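Side-chain contacts in uncharacterized protein LPG1670 (Legionella pneumophila subsp. pneumophila, PDB 5T2X), which is of unknown function but is an all-helical Legionella pneumophila protein that belongs to the DUF5630 family: residues Leu202-Leu207 against Glu235-Ala240; Ser215-Ala220 against Lys224-Gly229. All coordinates share one frame; numbering follows the deposited sequence.

Overall arrangement
Both contacts belong to the all-helical DUF5630 region and lie on the same side of the chain's centre, their own centres about 14 Å apart. Contact 1 joins helix 191-207 to the start of helix 237-248 and is partly buried, pairing CH-pi packing of arginine methylenes on a tryptophan face with a salt bridge beyond it. Contact 2, a surface contact, falls within the chain that links those two helices: helix 211-220 meets the loop that follows it through one apolar touch and a bridging water. Helix 169-185 borders both, touching A204 and L207 in one and I217 and L226 in the other. They also meet directly, W237 CZ2 lying 4.0 Å from L226 CD1.

Contact 1. Residues Leu202-Leu207 against Glu235-Ala240; sequences LIARKL and ESWDKA
R205 lies lengthwise over one face of the W237 indole, the two side chains running in opposite directions, in a helix-to-helix contact of this all-helical fold. CH-pi packing holds the near end: R205 CB stands 3.7 Å from the centroid of the six-membered ring, 16° off its normal. Farther along, R205 CG sits over the middle of the indole, 3.6 Å above its plane. The guanidinium continues past the ring system and lies nearly parallel to it, with planes 6° apart, yet what it covers is the W237 CB methylene, 3.4 Å from its plane. The fit depends on an extended chain, with R205 CG anti to the backbone N and no kink before NE.

Beyond the tryptophan, the same side chain reaches D238. R205 NH1 meets D238 OD1 from above the carboxylate plane; the bond is bent (144°), D238 OD1 lying tilted out of the guanidinium plane, and the two flat groups are steeply inclined to each other. Next to R205 in the helix, A204 adds a light apolar touch, its CB 4.1 Å from W237 CH2.

These groups are positioned by the helix start: S236 occupies the N-cap, and W237 and D238 open the first turn of helix 237-248. The proximity of that N-terminus may help stabilise the carboxylate's negative charge. L201 also packs on W237, while I241, one turn on from W237, touches R205. A single arginine thus serves an aromatic face with its methylenes and an acid with its tip, where NH1 is 2.8 Å from D238 OD1.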
loop_
_atom_site.group_PDB
_atom_site.type_symbol
_atom_site.label_atom_id
_atom_site.label_comp_id
_atom_site.label_asym_id
_atom_site.label_seq_id
_atom_site.Cartn_x
_atom_site.Cartn_y
_atom_site.Cartn_z
ATOM N N LEU A 202 5.141 -15.259 -9.775
ATOM C CA LEU A 202 4.602 -16.547 -9.352
ATOM C C LEU A 202 3.951 -16.450 -7.978
ATOM O O LEU A 202 2.880 -17.026 -7.751
ATOM C CB LEU A 202 5.705 -17.606 -9.353
ATOM C CG LEU A 202 6.328 -17.942 -10.710
ATOM C CD1 LEU A 202 7.454 -18.953 -10.556
ATOM C CD2 LEU A 202 5.273 -18.459 -11.671
ATOM N N ILE A 203 4.580 -15.725 -7.050
ATOM C CA ILE A 203 3.998 -15.556 -5.721
ATOM C C ILE A 203 2.665 -14.826 -5.813
ATOM O O ILE A 203 1.704 -15.167 -5.113
ATOM C CB ILE A 203 4.985 -14.824 -4.793
ATOM C CG1 ILE A 203 6.246 -15.663 -4.585
ATOM C CG2 ILE A 203 4.332 -14.515 -3.453
ATOM C CD1 ILE A 203 7.320 -14.958 -3.785
ATOM N N ALA A 204 2.581 -13.820 -6.688
ATOM C CA ALA A 204 1.332 -13.083 -6.852
ATOM C C ALA A 204 0.208 -14.000 -7.317
ATOM O O ALA A 204 -0.947 -13.836 -6.906
ATOM C CB ALA A 204 1.529 -11.931 -7.837
ATOM N N ARG A 205 0.524 -14.975 -8.170
ATOM C CA ARG A 205 -0.500 -15.909 -8.621
ATOM C C ARG A 205 -0.886 -16.877 -7.511
ATOM O O ARG A 205 -2.075 -17.141 -7.294
ATOM C CB ARG A 205 -0.012 -16.669 -9.853
ATOM C CG ARG A 205 -1.088 -17.500 -10.528
ATOM C CD ARG A 205 -0.540 -18.221 -11.748
ATOM N NE ARG A 205 -1.600 -18.835 -12.541
ATOM C CZ ARG A 205 -1.393 -19.546 -13.645
ATOM N NH1 ARG A 205 -0.158 -19.740 -14.091
ATOM N NH2 ARG A 205 -2.421 -20.065 -14.303
ATOM N N LYS A 206 0.106 -17.405 -6.786
ATOM C CA LYS A 206 -0.154 -18.355 -5.710
ATOM C C LYS A 206 -0.909 -17.731 -4.542
ATOM O O LYS A 206 -1.459 -18.466 -3.715
ATOM C CB LYS A 206 1.165 -18.954 -5.220
ATOM C CG LYS A 206 1.886 -19.766 -6.281
ATOM C CD LYS A 206 3.245 -20.246 -5.809
ATOM C CE LYS A 206 3.925 -21.066 -6.893
ATOM N NZ LYS A 206 3.091 -22.236 -7.294
ATOM N N LEU A 207 -0.943 -16.403 -4.449
ATOM C CA LEU A 207 -1.712 -15.724 -3.417
ATOM C C LEU A 207 -3.067 -15.239 -3.909
ATOM O O LEU A 207 -3.900 -14.848 -3.088
ATOM C CB LEU A 207 -0.923 -14.530 -2.861
ATOM C CG LEU A 207 0.406 -14.811 -2.157
ATOM C CD1 LEU A 207 1.044 -13.510 -1.693
ATOM C CD2 LEU A 207 0.211 -15.761 -0.988
ATOM N N GLU A 235 -2.379 -9.310 -18.826
ATOM C CA GLU A 235 -3.325 -9.880 -19.778
ATOM C C GLU A 235 -3.792 -11.242 -19.299
ATOM O O GLU A 235 -4.991 -11.491 -19.159
ATOM C CB GLU A 235 -2.692 -9.999 -21.165
ATOM N N SER A 236 -2.827 -12.122 -19.049
ATOM C CA SER A 236 -3.105 -13.462 -18.565
ATOM C C SER A 236 -1.924 -13.937 -17.732
ATOM O O SER A 236 -0.782 -13.530 -17.963
ATOM C CB SER A 236 -3.369 -14.437 -19.717
ATOM O OG SER A 236 -3.547 -15.757 -19.234
ATOM N N TRP A 237 -2.218 -14.800 -16.759
ATOM C CA TRP A 237 -1.175 -15.340 -15.892
ATOM C C TRP A 237 -0.114 -16.080 -16.700
ATOM O O TRP A 237 1.075 -15.747 -16.642
ATOM C CB TRP A 237 -1.796 -16.264 -14.841
ATOM C CG TRP A 237 -2.474 -15.552 -13.705
ATOM C CD1 TRP A 237 -3.802 -15.589 -13.386
ATOM C CD2 TRP A 237 -1.853 -14.704 -12.732
ATOM N NE1 TRP A 237 -4.043 -14.815 -12.276
ATOM C CE2 TRP A 237 -2.863 -14.260 -11.856
ATOM C CE3 TRP A 237 -0.539 -14.274 -12.520
ATOM C CZ2 TRP A 237 -2.600 -13.410 -10.784
ATOM C CZ3 TRP A 237 -0.280 -13.431 -11.458
ATOM C CH2 TRP A 237 -1.305 -13.007 -10.603
ATOM N N ASP A 238 -0.528 -17.097 -17.464
ATOM C CA ASP A 238 0.432 -17.881 -18.236
ATOM C C ASP A 238 1.122 -17.041 -19.302
ATOM O O ASP A 238 2.298 -17.271 -19.607
ATOM C CB ASP A 238 -0.261 -19.083 -18.876
ATOM C CG ASP A 238 -0.764 -20.076 -17.848
ATOM O OD1 ASP A 238 -0.088 -20.251 -16.811
ATOM O OD2 ASP A 238 -1.834 -20.679 -18.076
ATOM N N LYS A 239 0.415 -16.066 -19.878
ATOM C CA LYS A 239 1.037 -15.179 -20.856
ATOM C C LYS A 239 2.136 -14.338 -20.218
ATOM O O LYS A 239 3.217 -14.172 -20.796
ATOM C CB LYS A 239 -0.021 -14.282 -21.496
ATOM C CG LYS A 239 -1.015 -15.013 -22.382
ATOM C CD LYS A 239 -0.482 -15.183 -23.794
ATOM C CE LYS A 239 -1.584 -15.623 -24.744
ATOM N NZ LYS A 239 -1.196 -15.424 -26.168
ATOM N N ALA A 240 1.879 -13.797 -19.023
ATOM C CA ALA A 240 2.877 -12.969 -18.356
ATOM C C ALA A 240 4.051 -13.804 -17.863
ATOM O O ALA A 240 5.205 -13.362 -17.925
ATOM C CB ALA A 240 2.237 -12.206 -17.196
#

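Contact 2. Residues Ser215-Ala220 against Lys224-Gly229; sequences SAINNA and KGLIHG
I217 places CG1 anti to its carbonyl carbon (chi1 -62°) and extends to CD1, while L226 swings CG anti to the backbone N (chi1 -164°); the two side chains thereby converge obliquely. The setting is a helix followed by an irregular loop in an all-helical fold: after helix 211-220 the chain turns so that G225 and L226 come up against I217. The methyl ends carry the apolar contact, I217 CD1 lying 3.8 Å from L226 CD1. The other branch, I217 CG2, points at the loop backbone and comes within 4.2 Å of L226 N, a looser approach.

No direct hydrogen bond joins the two segments. Instead a water lies between their main chains, donating a hydrogen bond to I217 O and accepting one from G225 N. It thus couples a helix carbonyl to a loop N-H, two polar groups too far apart to bond directly. G225 has a positive phi (83°), a turn of the backbone that glycine adopts easily.

Both partners also touch helix 169-185: P171 meets I217, and T170 and L174 meet L226. Around the helix from I217, N218 and N219 join their amides, ND2 of the first meeting OD1 of the second in the carbonyl plane of N219; bonds to S82 O and E84 O tie these two asparagines to a loop elsewhere in the chain. Back at the loop, the bridge is short on its helix side, with the water oxygen 2.6 Å from I217 O and 3.0 Å from G225 N.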
loop_
_atom_site.group_PDB
_atom_site.type_symbol
_atom_site.label_atom_id
_atom_site.label_comp_id
_atom_site.label_asym_id
_atom_site.label_seq_id
_atom_site.Cartn_x
_atom_site.Cartn_y
_atom_site.Cartn_z
ATOM N N SER A 215 -9.478 -9.108 -1.449
ATOM C CA SER A 215 -9.799 -7.758 -0.996
ATOM C C SER A 215 -8.722 -6.767 -1.419
ATOM O O SER A 215 -9.027 -5.616 -1.754
ATOM C CB SER A 215 -9.981 -7.746 0.521
ATOM O OG SER A 215 -11.084 -8.551 0.907
ATOM N N ALA A 216 -7.457 -7.197 -1.415
ATOM C CA ALA A 216 -6.380 -6.321 -1.862
ATOM C C ALA A 216 -6.516 -5.998 -3.344
ATOM O O ALA A 216 -6.270 -4.861 -3.763
ATOM C CB ALA A 216 -5.024 -6.962 -1.571
ATOM N N ILE A 217 -6.909 -6.987 -4.150
ATOM C CA ILE A 217 -7.136 -6.740 -5.573
ATOM C C ILE A 217 -8.292 -5.769 -5.762
ATOM O O ILE A 217 -8.277 -4.929 -6.672
ATOM C CB ILE A 217 -7.380 -8.069 -6.313
ATOM C CG1 ILE A 217 -6.154 -8.977 -6.197
ATOM C CG2 ILE A 217 -7.718 -7.816 -7.775
ATOM C CD1 ILE A 217 -6.355 -10.354 -6.792
ATOM N N ASN A 218 -9.308 -5.860 -4.900
ATOM C CA ASN A 218 -10.426 -4.925 -4.965
ATOM C C ASN A 218 -9.962 -3.496 -4.703
ATOM O O ASN A 218 -10.277 -2.578 -5.470
ATOM C CB ASN A 218 -11.505 -5.339 -3.963
ATOM C CG ASN A 218 -12.613 -4.314 -3.842
ATOM O OD1 ASN A 218 -13.562 -4.313 -4.625
ATOM N ND2 ASN A 218 -12.500 -3.434 -2.854
ATOM N N ASN A 219 -9.199 -3.290 -3.626
ATOM C CA ASN A 219 -8.767 -1.943 -3.269
ATOM C C ASN A 219 -7.755 -1.392 -4.265
ATOM O O ASN A 219 -7.845 -0.226 -4.667
ATOM C CB ASN A 219 -8.172 -1.936 -1.860
ATOM C CG ASN A 219 -9.196 -2.250 -0.791
ATOM O OD1 ASN A 219 -10.306 -2.690 -1.088
ATOM N ND2 ASN A 219 -8.825 -2.028 0.465
ATOM N N ALA A 220 -6.785 -2.214 -4.676
ATOM C CA ALA A 220 -5.669 -1.707 -5.469
ATOM C C ALA A 220 -6.126 -1.215 -6.835
ATOM O O ALA A 220 -5.617 -0.208 -7.341
ATOM C CB ALA A 220 -4.603 -2.788 -5.621
ATOM N N LYS A 224 -11.951 -2.822 -10.492
ATOM C CA LYS A 224 -11.911 -3.064 -11.928
ATOM C C LYS A 224 -11.164 -4.340 -12.298
ATOM O O LYS A 224 -10.933 -4.584 -13.487
ATOM C CB LYS A 224 -11.292 -1.862 -12.649
ATOM C CG LYS A 224 -12.273 -0.719 -12.873
ATOM C CD LYS A 224 -11.631 0.445 -13.611
ATOM C CE LYS A 224 -10.605 1.156 -12.744
ATOM N NZ LYS A 224 -10.063 2.372 -13.411
ATOM N N GLY A 225 -10.783 -5.155 -11.319
ATOM C CA GLY A 225 -10.200 -6.451 -11.590
ATOM C C GLY A 225 -8.711 -6.396 -11.886
ATOM O O GLY A 225 -8.110 -5.340 -12.091
ATOM N N LEU A 226 -8.110 -7.585 -11.918
ATOM C CA LEU A 226 -6.674 -7.713 -12.131
ATOM C C LEU A 226 -6.273 -7.532 -13.591
ATOM O O LEU A 226 -5.107 -7.229 -13.866
ATOM C CB LEU A 226 -6.200 -9.076 -11.616
ATOM C CG LEU A 226 -4.700 -9.279 -11.396
ATOM C CD1 LEU A 226 -4.456 -9.980 -10.072
ATOM C CD2 LEU A 226 -4.092 -10.074 -12.541
ATOM N N ILE A 227 -7.208 -7.697 -14.526
ATOM C CA ILE A 227 -6.886 -7.541 -15.941
ATOM C C ILE A 227 -6.877 -6.069 -16.337
ATOM O O ILE A 227 -5.978 -5.612 -17.053
ATOM C CB ILE A 227 -7.867 -8.356 -16.808
ATOM C CG1 ILE A 227 -7.407 -9.814 -16.928
ATOM C CG2 ILE A 227 -8.013 -7.735 -18.191
ATOM C CD1 ILE A 227 -7.605 -10.646 -15.677
ATOM N N HIS A 228 -7.864 -5.301 -15.874
ATOM C CA HIS A 228 -7.944 -3.882 -16.199
ATOM C C HIS A 228 -7.087 -3.052 -15.249
ATOM O O HIS A 228 -7.414 -1.896 -14.957
ATOM C CB HIS A 228 -9.399 -3.408 -16.163
ATOM N N GLY A 229 -5.991 -3.632 -14.766
ATOM C CA GLY A 229 -5.092 -2.942 -13.862
ATOM C C GLY A 229 -3.634 -3.191 -14.189
ATOM O O GLY A 229 -2.766 -2.377 -13.862
HETATM O O HOH W 1 -10.182 -4.807 -8.409
#